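Local structure of uncharacterized protein (Cricetid herpesvirus 2, 4ZKQ) at residues D106-V109 against E115-V118; H219-Y222 against L227-G230; V329-G334 against V339-M344. The protein binds chemokines, probably as a decoy receptor of a rodent gammaherpesvirus. All blocks are in the same frame, centred on the assembly; numbering follows the deposited sequence.

Contact 1 (D106-V109 against E115-V118); sequences DLTV and EEHV
The imidazole of H117 meets V109 obliquely. Methyl CG2 of V109 comes to 3.5 Å from ring atom CE1 of H117, and the backbone O of V109 also stands obliquely to the ring. Ring atom ND1 of H117 donates a 2.9 Å hydrogen bond to O of E115, tilted 16° from the ring plane, which helps fix the rotation of the imidazole. The H117 ring carbon CG lies between its own backbone N and carbonyl carbon (chi1 72°), and this brings ND1 to O of E115. Both H117 and V109 touch A138 on strand 132-143. T108 and E116 make the other polar side-chain contact: OG1 of T108 gives a 2.8 Å hydrogen bond to OE2 of E116, on the anti lone pair. OE1 of E116 accepts from N of M259, so each carboxylate oxygen has a partner. Methyl groups CG2 of T108 and CG2 of V118 meet at 4.1 Å. The backbones are joined by two bonds: N of V109 to O of H117 (2.9 Å) and N of H117 to O of V109 (3.1 Å). This antiparallel hydrogen-bonded pair joins strand 108-111, at the edge of a four-stranded sheet, to edge strand 117-125 of a seven-stranded sheet; the chain turns a corner at E116.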
ATOM      1  N   ASP A 106       1.663 -28.035  -1.460  1.00 23.96           N
ATOM      2  CA  ASP A 106       0.491 -27.843  -0.613  1.00 24.29           C
ATOM      3  C   ASP A 106       0.158 -26.366  -0.405  1.00 21.69           C
ATOM      4  O   ASP A 106      -0.922 -26.031   0.082  1.00 24.54           O
ATOM      5  CB  ASP A 106       0.708 -28.510   0.745  1.00 29.09           C
ATOM      6  CG  ASP A 106       0.703 -30.023   0.659  1.00 35.42           C
ATOM      7  OD1 ASP A 106      -0.140 -30.576  -0.081  1.00 29.47           O
ATOM      8  OD2 ASP A 106       1.543 -30.656   1.328  1.00 37.38           O
ATOM      9  N   LEU A 107       1.098 -25.490  -0.750  1.00 22.84           N
ATOM     10  CA  LEU A 107       0.885 -24.047  -0.634  1.00 19.98           C
ATOM     11  C   LEU A 107       0.252 -23.489  -1.896  1.00 17.43           C
ATOM     12  O   LEU A 107       0.750 -23.719  -2.995  1.00 19.35           O
ATOM     13  CB  LEU A 107       2.214 -23.330  -0.374  1.00 22.61           C
ATOM     14  CG  LEU A 107       2.212 -21.799  -0.442  1.00 22.73           C
ATOM     15  CD1 LEU A 107       1.424 -21.194   0.715  1.00 19.52           C
ATOM     16  CD2 LEU A 107       3.645 -21.272  -0.469  1.00 19.07           C
ATOM     17  N   THR A 108      -0.835 -22.739  -1.738  1.00 18.65           N
ATOM     18  CA  THR A 108      -1.375 -21.969  -2.846  1.00 21.89           C
ATOM     19  C   THR A 108      -1.578 -20.511  -2.444  1.00 19.99           C
ATOM     20  O   THR A 108      -1.693 -20.181  -1.262  1.00 18.02           O
ATOM     21  CB  THR A 108      -2.705 -22.549  -3.350  1.00 22.66           C
ATOM     22  OG1 THR A 108      -3.681 -22.490  -2.304  1.00 21.58           O
ATOM     23  CG2 THR A 108      -2.519 -24.004  -3.811  1.00 23.41           C
ATOM     24  N   VAL A 109      -1.612 -19.641  -3.445  1.00 19.59           N
ATOM     25  CA  VAL A 109      -1.871 -18.235  -3.216  1.00 16.25           C
ATOM     26  C   VAL A 109      -2.735 -17.706  -4.331  1.00 17.12           C
ATOM     27  O   VAL A 109      -2.744 -18.256  -5.431  1.00 16.08           O
ATOM     28  CB  VAL A 109      -0.568 -17.396  -3.143  1.00 19.34           C
ATOM     29  CG1 VAL A 109       0.397 -17.983  -2.144  1.00 18.47           C
ATOM     30  CG2 VAL A 109       0.103 -17.291  -4.509  1.00 22.71           C
ATOM     31  N   GLU A 115      -5.288 -16.355 -10.428  1.00 17.29           N
ATOM     32  CA  GLU A 115      -6.066 -17.424  -9.813  1.00 25.32           C
ATOM     33  C   GLU A 115      -5.275 -18.215  -8.780  1.00 17.52           C
ATOM     34  O   GLU A 115      -4.045 -18.235  -8.808  1.00 16.30           O
ATOM     35  CB  GLU A 115      -6.568 -18.386 -10.896  1.00 32.07           C
ATOM     36  CG  GLU A 115      -5.454 -19.258 -11.493  1.00 33.74           C
ATOM     37  CD  GLU A 115      -5.889 -20.019 -12.732  1.00 67.95           C
ATOM     38  OE1 GLU A 115      -7.109 -20.094 -12.995  1.00 56.46           O
ATOM     39  OE2 GLU A 115      -5.005 -20.543 -13.445  1.00 63.84           O
ATOM     40  N   GLU A 116      -5.992 -18.891  -7.883  1.00 16.87           N
ATOM     41  CA  GLU A 116      -5.355 -19.761  -6.903  1.00 16.96           C
ATOM     42  C   GLU A 116      -4.448 -20.770  -7.581  1.00 19.27           C
ATOM     43  O   GLU A 116      -4.856 -21.478  -8.497  1.00 21.46           O
ATOM     44  CB  GLU A 116      -6.396 -20.493  -6.048  1.00 19.83           C
ATOM     45  CG  GLU A 116      -5.743 -21.386  -5.004  1.00 21.91           C
ATOM     46  CD  GLU A 116      -6.730 -22.191  -4.190  1.00 25.39           C
ATOM     47  OE1 GLU A 116      -7.943 -22.175  -4.507  1.00 19.44           O
ATOM     48  OE2 GLU A 116      -6.278 -22.843  -3.233  1.00 24.11           O
ATOM     49  N   HIS A 117      -3.206 -20.829  -7.114  1.00 16.19           N
ATOM     50  CA  HIS A 117      -2.185 -21.648  -7.747  1.00 15.28           C
ATOM     51  C   HIS A 117      -1.056 -21.911  -6.770  1.00 18.19           C
ATOM     52  O   HIS A 117      -0.883 -21.174  -5.807  1.00 18.49           O
ATOM     53  CB  HIS A 117      -1.625 -20.940  -8.983  1.00 16.60           C
ATOM     54  CG  HIS A 117      -0.764 -19.764  -8.648  1.00 13.66           C
ATOM     55  ND1 HIS A 117      -1.278 -18.564  -8.208  1.00 16.36           N
ATOM     56  CD2 HIS A 117       0.586 -19.609  -8.657  1.00 16.29           C
ATOM     57  CE1 HIS A 117      -0.289 -17.718  -7.974  1.00 13.47           C
ATOM     58  NE2 HIS A 117       0.849 -18.330  -8.244  1.00 15.71           N
ATOM     59  N   VAL A 118      -0.280 -22.952  -7.033  1.00 19.47           N
ATOM     60  CA  VAL A 118       0.968 -23.175  -6.318  1.00 20.26           C
ATOM     61  C   VAL A 118       1.998 -22.164  -6.824  1.00 18.45           C
ATOM     62  O   VAL A 118       2.339 -22.188  -8.008  1.00 19.93           O
ATOM     63  CB  VAL A 118       1.497 -24.604  -6.531  1.00 19.15           C
ATOM     64  CG1 VAL A 118       2.842 -24.798  -5.851  1.00 20.44           C
ATOM     65  CG2 VAL A 118       0.491 -25.624  -6.022  1.00 23.65           C
TER

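Contact 2 (H219-Y222 against L227-G230); sequences HRLY and LMTG
This is an antiparallel strand pairing at the protein surface, in the beta hairpin of strands 206-223 and 226-231. The short strand segments run at 159° to each other. Carbonyl O of L221 accepts two N-H groups. The bond from N of M228 is 2.7 Å long and lies in the carbonyl plane. The one from N of T229 is weak. In return, N of L221 donates to O of T229 at 2.8 Å. M228 and T229 thus both face L221, which makes a classic beta bulge. The extra residue shifts the register by one between L221 and Y222.

L227 and Y222 pair beyond the bulge. CD1 of L227 sits over one face of the Y222 ring, offset toward the rim, in a CH-pi contact 4.0 Å from the ring centroid. The leucine CG is anti to its backbone N (chi1 178°), and from there CD1 also reaches CB of R220 at 3.8 Å. The Y222 ring has a further cation-pi partner in R392.

M228 extends across L221. Its sulfur SD is 4.0 Å from CG of L221, and the M228 side chain also touches M273, Y275 and C278. CG2 of T229 packs against CB of L221 at 3.7 Å. At the far end the H219 ring lies obliquely beside G230, with CE1 of H219 3.7 Å from C of G230. NE2 of H219 is hydrogen-bonded to O of V233. Strand 388-395 borders the other edge of 219-222, through backbone hydrogen bonds between G391 and both R220 and Y222.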
ATOM      1  N   HIS A 219      -0.787  10.870  12.122  1.00 18.10           N
ATOM      2  CA  HIS A 219      -1.319  11.255  10.823  1.00 16.61           C
ATOM      3  C   HIS A 219      -2.201  12.479  10.956  1.00 20.43           C
ATOM      4  O   HIS A 219      -2.898  12.655  11.956  1.00 19.41           O
ATOM      5  CB  HIS A 219      -2.102  10.099  10.198  1.00 21.56           C
ATOM      6  CG  HIS A 219      -3.224   9.601  11.052  1.00 28.41           C
ATOM      7  ND1 HIS A 219      -4.520  10.054  10.922  1.00 27.77           N
ATOM      8  CD2 HIS A 219      -3.242   8.699  12.064  1.00 22.71           C
ATOM      9  CE1 HIS A 219      -5.287   9.450  11.806  1.00 26.34           C
ATOM     10  NE2 HIS A 219      -4.538   8.620  12.513  1.00 29.23           N
ATOM     11  N   ARG A 220      -2.133  13.335   9.946  1.00 15.49           N
ATOM     12  CA  ARG A 220      -3.006  14.494   9.829  1.00 22.23           C
ATOM     13  C   ARG A 220      -3.459  14.611   8.389  1.00 22.45           C
ATOM     14  O   ARG A 220      -2.699  14.317   7.460  1.00 19.85           O
ATOM     15  CB  ARG A 220      -2.291  15.766  10.285  1.00 22.19           C
ATOM     16  CG  ARG A 220      -2.205  15.879  11.788  1.00 25.68           C
ATOM     17  CD  ARG A 220      -1.410  17.081  12.237  1.00 34.28           C
ATOM     18  NE  ARG A 220       0.022  16.905  12.022  1.00 46.04           N
ATOM     19  CZ  ARG A 220       0.958  17.703  12.529  1.00 44.42           C
ATOM     20  NH1 ARG A 220       0.616  18.733  13.292  1.00 56.89           N
ATOM     21  NH2 ARG A 220       2.238  17.465  12.279  1.00 45.52           N
ATOM     22  N   LEU A 221      -4.712  15.016   8.211  1.00 17.00           N
ATOM     23  CA  LEU A 221      -5.281  15.203   6.888  1.00 17.27           C
ATOM     24  C   LEU A 221      -5.807  16.620   6.772  1.00 22.63           C
ATOM     25  O   LEU A 221      -6.533  17.093   7.651  1.00 21.79           O
ATOM     26  CB  LEU A 221      -6.399  14.194   6.628  1.00 20.08           C
ATOM     27  CG  LEU A 221      -7.115  14.344   5.286  1.00 23.79           C
ATOM     28  CD1 LEU A 221      -6.150  14.191   4.115  1.00 27.43           C
ATOM     29  CD2 LEU A 221      -8.246  13.338   5.185  1.00 27.02           C
ATOM     30  N   TYR A 222      -5.421  17.289   5.693  1.00 21.57           N
ATOM     31  CA  TYR A 222      -5.807  18.669   5.441  1.00 24.42           C
ATOM     32  C   TYR A 222      -6.520  18.824   4.109  1.00 23.70           C
ATOM     33  O   TYR A 222      -6.339  18.022   3.194  1.00 22.75           O
ATOM     34  CB  TYR A 222      -4.590  19.587   5.411  1.00 22.26           C
ATOM     35  CG  TYR A 222      -3.701  19.577   6.626  1.00 24.09           C
ATOM     36  CD1 TYR A 222      -2.782  18.556   6.831  1.00 26.31           C
ATOM     37  CD2 TYR A 222      -3.736  20.623   7.538  1.00 27.29           C
ATOM     38  CE1 TYR A 222      -1.948  18.561   7.933  1.00 27.71           C
ATOM     39  CE2 TYR A 222      -2.908  20.638   8.638  1.00 28.53           C
ATOM     40  CZ  TYR A 222      -2.014  19.607   8.829  1.00 33.33           C
ATOM     41  OH  TYR A 222      -1.190  19.621   9.929  1.00 36.64           O
ATOM     42  N   LEU A 227      -7.262  21.762   8.807  1.00 38.72           N
ATOM     43  CA  LEU A 227      -7.080  20.408   9.319  1.00 31.69           C
ATOM     44  C   LEU A 227      -8.417  19.687   9.407  1.00 37.49           C
ATOM     45  O   LEU A 227      -9.330  20.136  10.098  1.00 37.85           O
ATOM     46  CB  LEU A 227      -6.411  20.444  10.688  1.00 32.20           C
ATOM     47  CG  LEU A 227      -6.204  19.094  11.381  1.00 29.66           C
ATOM     48  CD1 LEU A 227      -5.164  18.255  10.645  1.00 32.56           C
ATOM     49  CD2 LEU A 227      -5.794  19.316  12.821  1.00 38.80           C
ATOM     50  N   MET A 228      -8.524  18.572   8.692  1.00 23.38           N
ATOM     51  CA  MET A 228      -9.755  17.793   8.646  1.00 30.19           C
ATOM     52  C   MET A 228      -9.786  16.732   9.748  1.00 41.13           C
ATOM     53  O   MET A 228     -10.784  16.588  10.452  1.00 44.31           O
ATOM     54  CB  MET A 228      -9.904  17.137   7.275  1.00 36.35           C
ATOM     55  CG  MET A 228      -9.822  18.126   6.116  1.00 37.39           C
ATOM     56  SD  MET A 228      -9.725  17.326   4.501  1.00 39.00           S
ATOM     57  CE  MET A 228     -11.296  16.488   4.475  1.00 40.60           C
ATOM     58  N   THR A 229      -8.689  15.996   9.902  1.00 26.80           N
ATOM     59  CA  THR A 229      -8.616  14.962  10.925  1.00 28.04           C
ATOM     60  C   THR A 229      -7.170  14.607  11.244  1.00 33.93           C
ATOM     61  O   THR A 229      -6.250  14.987  10.518  1.00 22.66           O
ATOM     62  CB  THR A 229      -9.369  13.691  10.493  1.00 32.47           C
ATOM     63  OG1 THR A 229      -9.319  12.722  11.547  1.00 49.11           O
ATOM     64  CG2 THR A 229      -8.758  13.098   9.229  1.00 33.34           C
ATOM     65  N   GLY A 230      -6.976  13.885  12.343  1.00 26.40           N
ATOM     66  CA  GLY A 230      -5.648  13.502  12.781  1.00 30.48           C
ATOM     67  C   GLY A 230      -5.701  12.486  13.904  1.00 36.97           C
ATOM     68  O   GLY A 230      -6.779  12.171  14.410  1.00 43.62           O
TER

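Contact 3 (V329-G334 against V339-M344); sequences VIPTKG and VPRRIM
N of R341 donates to O of V329 at 2.7 Å, the shortest polar bond between the two segments. N of V329 donates back to O of R341 at 2.8 Å. CG of R341 passes close to the first of these acceptors, 3.2 Å from O of V329.

The guanidinium of R341 is gripped by three backbone carbonyls. NH1 of R341 donates to O of V339 at 2.9 Å, on a carbonyl lone pair and close to the guanidinium plane. The same NH1 also bonds to O of R336, and NH2 bonds to O of R335. These bonds hold the flat group within the connecting loop and would help fix its rotation. CG of P331 covers one face of it, offset toward the rim, and comes to 3.5 Å from NH1 of R341. The proline and the arginine side chain meet at about a right angle. The arginine bends at its second and third torsions (chi2 -80°, chi3 -148°), which brings the guanidinium to the carbonyls of V339, R336 and R335.

The two segments belong to the beta hairpin of strands 324-330 and 341-342. V329 and R341 are their antiparallel hydrogen-bonded pair. Two apolar contacts flank its hydrogen bonds: I330 with P340, and V329 itself with I343. I330 and P340 lie side by side and point the same way, with CG1 of I330 4.0 Å from CB of P340. The isoleucine also touches F300, and the proline touches F328. CG2 of V329 meets CD1 of I343 at 3.8 Å, the two side chains crossing at a slant. I343, just past the strand, has a backbone hydrogen bond with A327, and its side chain packs on the same residue.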
ATOM      1  N   VAL A 329      11.565  10.957  -3.212  1.00 16.72           N
ATOM      2  CA  VAL A 329      12.280  10.665  -1.976  1.00 15.87           C
ATOM      3  C   VAL A 329      13.067  11.900  -1.565  1.00 16.92           C
ATOM      4  O   VAL A 329      13.797  12.470  -2.373  1.00 18.97           O
ATOM      5  CB  VAL A 329      13.250   9.476  -2.117  1.00 20.82           C
ATOM      6  CG1 VAL A 329      13.712   9.012  -0.739  1.00 29.09           C
ATOM      7  CG2 VAL A 329      12.601   8.337  -2.864  1.00 21.88           C
ATOM      8  N   ILE A 330      12.919  12.304  -0.309  1.00 15.21           N
ATOM      9  CA  ILE A 330      13.552  13.515   0.186  1.00 14.91           C
ATOM     10  C   ILE A 330      14.416  13.177   1.388  1.00 15.82           C
ATOM     11  O   ILE A 330      13.919  13.102   2.512  1.00 19.57           O
ATOM     12  CB  ILE A 330      12.523  14.591   0.585  1.00 15.18           C
ATOM     13  CG1 ILE A 330      11.445  14.740  -0.494  1.00 18.44           C
ATOM     14  CG2 ILE A 330      13.233  15.915   0.840  1.00 22.43           C
ATOM     15  CD1 ILE A 330      10.338  15.704  -0.132  1.00 18.70           C
ATOM     16  N   PRO A 331      15.716  12.949   1.156  1.00 19.82           N
ATOM     17  CA  PRO A 331      16.586  12.668   2.300  1.00 17.28           C
ATOM     18  C   PRO A 331      16.715  13.892   3.195  1.00 20.38           C
ATOM     19  O   PRO A 331      16.532  15.013   2.711  1.00 20.35           O
ATOM     20  CB  PRO A 331      17.922  12.307   1.647  1.00 25.85           C
ATOM     21  CG  PRO A 331      17.913  13.041   0.361  1.00 21.68           C
ATOM     22  CD  PRO A 331      16.479  13.058  -0.099  1.00 19.45           C
ATOM     23  N   THR A 332      17.003  13.681   4.476  1.00 22.38           N
ATOM     24  CA  THR A 332      17.140  14.780   5.429  1.00 26.01           C
ATOM     25  C   THR A 332      18.576  14.868   5.963  1.00 28.44           C
ATOM     26  O   THR A 332      18.861  15.640   6.876  1.00 33.55           O
ATOM     27  CB  THR A 332      16.153  14.633   6.613  1.00 24.95           C
ATOM     28  OG1 THR A 332      16.424  13.418   7.324  1.00 22.98           O
ATOM     29  CG2 THR A 332      14.701  14.630   6.113  1.00 24.16           C
ATOM     30  N   LYS A 333      19.471  14.074   5.389  1.00 30.85           N
ATOM     31  CA  LYS A 333      20.901  14.197   5.665  1.00 33.44           C
ATOM     32  C   LYS A 333      21.667  13.741   4.430  1.00 33.33           C
ATOM     33  O   LYS A 333      21.087  13.131   3.531  1.00 28.89           O
ATOM     34  CB  LYS A 333      21.303  13.379   6.896  1.00 32.30           C
ATOM     35  CG  LYS A 333      21.322  11.867   6.689  1.00 34.46           C
ATOM     36  CD  LYS A 333      21.783  11.146   7.950  1.00 41.65           C
ATOM     37  CE  LYS A 333      22.033   9.659   7.708  1.00 49.40           C
ATOM     38  NZ  LYS A 333      20.804   8.825   7.830  1.00 56.49           N
ATOM     39  N   GLY A 334      22.958  14.055   4.369  1.00 38.94           N
ATOM     40  CA  GLY A 334      23.795  13.617   3.264  1.00 29.52           C
ATOM     41  C   GLY A 334      23.783  14.574   2.084  1.00 24.93           C
ATOM     42  O   GLY A 334      23.338  15.713   2.207  1.00 28.91           O
ATOM     43  N   VAL A 339      16.516  17.931  -0.826  1.00 27.13           N
ATOM     44  CA  VAL A 339      16.213  18.106  -2.245  1.00 24.64           C
ATOM     45  C   VAL A 339      15.470  16.870  -2.757  1.00 19.71           C
ATOM     46  O   VAL A 339      16.032  15.776  -2.742  1.00 20.57           O
ATOM     47  CB  VAL A 339      17.487  18.318  -3.086  1.00 27.81           C
ATOM     48  CG1 VAL A 339      17.136  18.440  -4.566  1.00 33.06           C
ATOM     49  CG2 VAL A 339      18.243  19.549  -2.609  1.00 30.44           C
ATOM     50  N   PRO A 340      14.208  17.034  -3.206  1.00 20.45           N
ATOM     51  CA  PRO A 340      13.439  15.872  -3.669  1.00 16.98           C
ATOM     52  C   PRO A 340      14.068  15.140  -4.848  1.00 22.42           C
ATOM     53  O   PRO A 340      14.522  15.766  -5.807  1.00 24.43           O
ATOM     54  CB  PRO A 340      12.088  16.481  -4.077  1.00 21.13           C
ATOM     55  CG  PRO A 340      11.976  17.724  -3.295  1.00 26.08           C
ATOM     56  CD  PRO A 340      13.383  18.257  -3.203  1.00 26.09           C
ATOM     57  N   ARG A 341      14.107  13.814  -4.740  1.00 21.96           N
ATOM     58  CA  ARG A 341      14.526  12.937  -5.825  1.00 21.56           C
ATOM     59  C   ARG A 341      13.301  12.284  -6.443  1.00 22.00           C
ATOM     60  O   ARG A 341      12.618  11.508  -5.786  1.00 17.56           O
ATOM     61  CB  ARG A 341      15.473  11.842  -5.322  1.00 23.40           C
ATOM     62  CG  ARG A 341      16.452  12.248  -4.214  1.00 27.92           C
ATOM     63  CD  ARG A 341      17.633  12.975  -4.774  1.00 27.64           C
ATOM     64  NE  ARG A 341      18.846  12.721  -3.997  1.00 21.76           N
ATOM     65  CZ  ARG A 341      19.322  13.500  -3.029  1.00 23.63           C
ATOM     66  NH1 ARG A 341      18.694  14.611  -2.663  1.00 18.79           N
ATOM     67  NH2 ARG A 341      20.445  13.162  -2.416  1.00 23.67           N
ATOM     68  N   ARG A 342      13.033  12.588  -7.704  1.00 21.20           N
ATOM     69  CA  ARG A 342      11.926  11.981  -8.422  1.00 31.06           C
ATOM     70  C   ARG A 342      12.182  10.492  -8.610  1.00 35.16           C
ATOM     71  O   ARG A 342      13.301  10.083  -8.932  1.00 26.70           O
ATOM     72  CB  ARG A 342      11.748  12.671  -9.768  1.00 33.35           C
ATOM     73  CG  ARG A 342      10.372  12.537 -10.383  1.00 53.37           C
ATOM     74  CD  ARG A 342      10.310  13.298 -11.704  1.00 77.33           C
ATOM     75  NE  ARG A 342      10.728  14.692 -11.554  1.00 61.03           N
ATOM     76  CZ  ARG A 342      10.902  15.541 -12.562  1.00 73.44           C
ATOM     77  NH1 ARG A 342      10.701  15.149 -13.815  1.00 74.18           N
ATOM     78  NH2 ARG A 342      11.283  16.787 -12.318  1.00 85.21           N
ATOM     79  N   ILE A 343      11.156   9.675  -8.401  1.00 21.61           N
ATOM     80  CA  ILE A 343      11.345   8.232  -8.465  1.00 21.95           C
ATOM     81  C   ILE A 343      11.271   7.726  -9.903  1.00 30.08           C
ATOM     82  O   ILE A 343      12.116   6.927 -10.330  1.00 32.66           O
ATOM     83  CB  ILE A 343      10.331   7.499  -7.576  1.00 16.52           C
ATOM     84  CG1 ILE A 343      10.722   7.703  -6.112  1.00 25.25           C
ATOM     85  CG2 ILE A 343      10.316   6.017  -7.910  1.00 24.24           C
ATOM     86  CD1 ILE A 343       9.816   7.034  -5.102  1.00 27.82           C
ATOM     87  N   MET A 344      10.287   8.186 -10.669  1.00 27.80           N
ATOM     88  CA  MET A 344      10.303   7.826 -12.088  1.00 46.76           C
ATOM     89  C   MET A 344      10.959   8.908 -12.929  1.00 52.65           C
ATOM     90  O   MET A 344      11.252   9.997 -12.435  1.00 50.46           O
ATOM     91  CB  MET A 344       8.905   7.538 -12.608  1.00 43.72           C
ATOM     92  CG  MET A 344       8.424   6.136 -12.265  1.00 53.95           C
ATOM     93  SD  MET A 344       6.939   5.602 -13.148  1.00 92.83           S
ATOM     94  CE  MET A 344       7.108   3.816 -13.016  1.00 46.10           C
TER

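Contact 1 lies apart from the other two, on the opposite side of the chain's centre. Its centre is about 40 Å from that of contact 2 and about 39 Å from that of contact 3. Contacts 2 and 3 belong to the same branched mixed sheet, with centres about 24 Å apart. Their nearest atoms stay about 14 Å apart, so they do not touch directly. All three follow one another along the chain without interleaving. Each links antiparallel neighbours close in sequence. A bound NAG sugar lies about 6 Å from the side chain of E116 in contact 1.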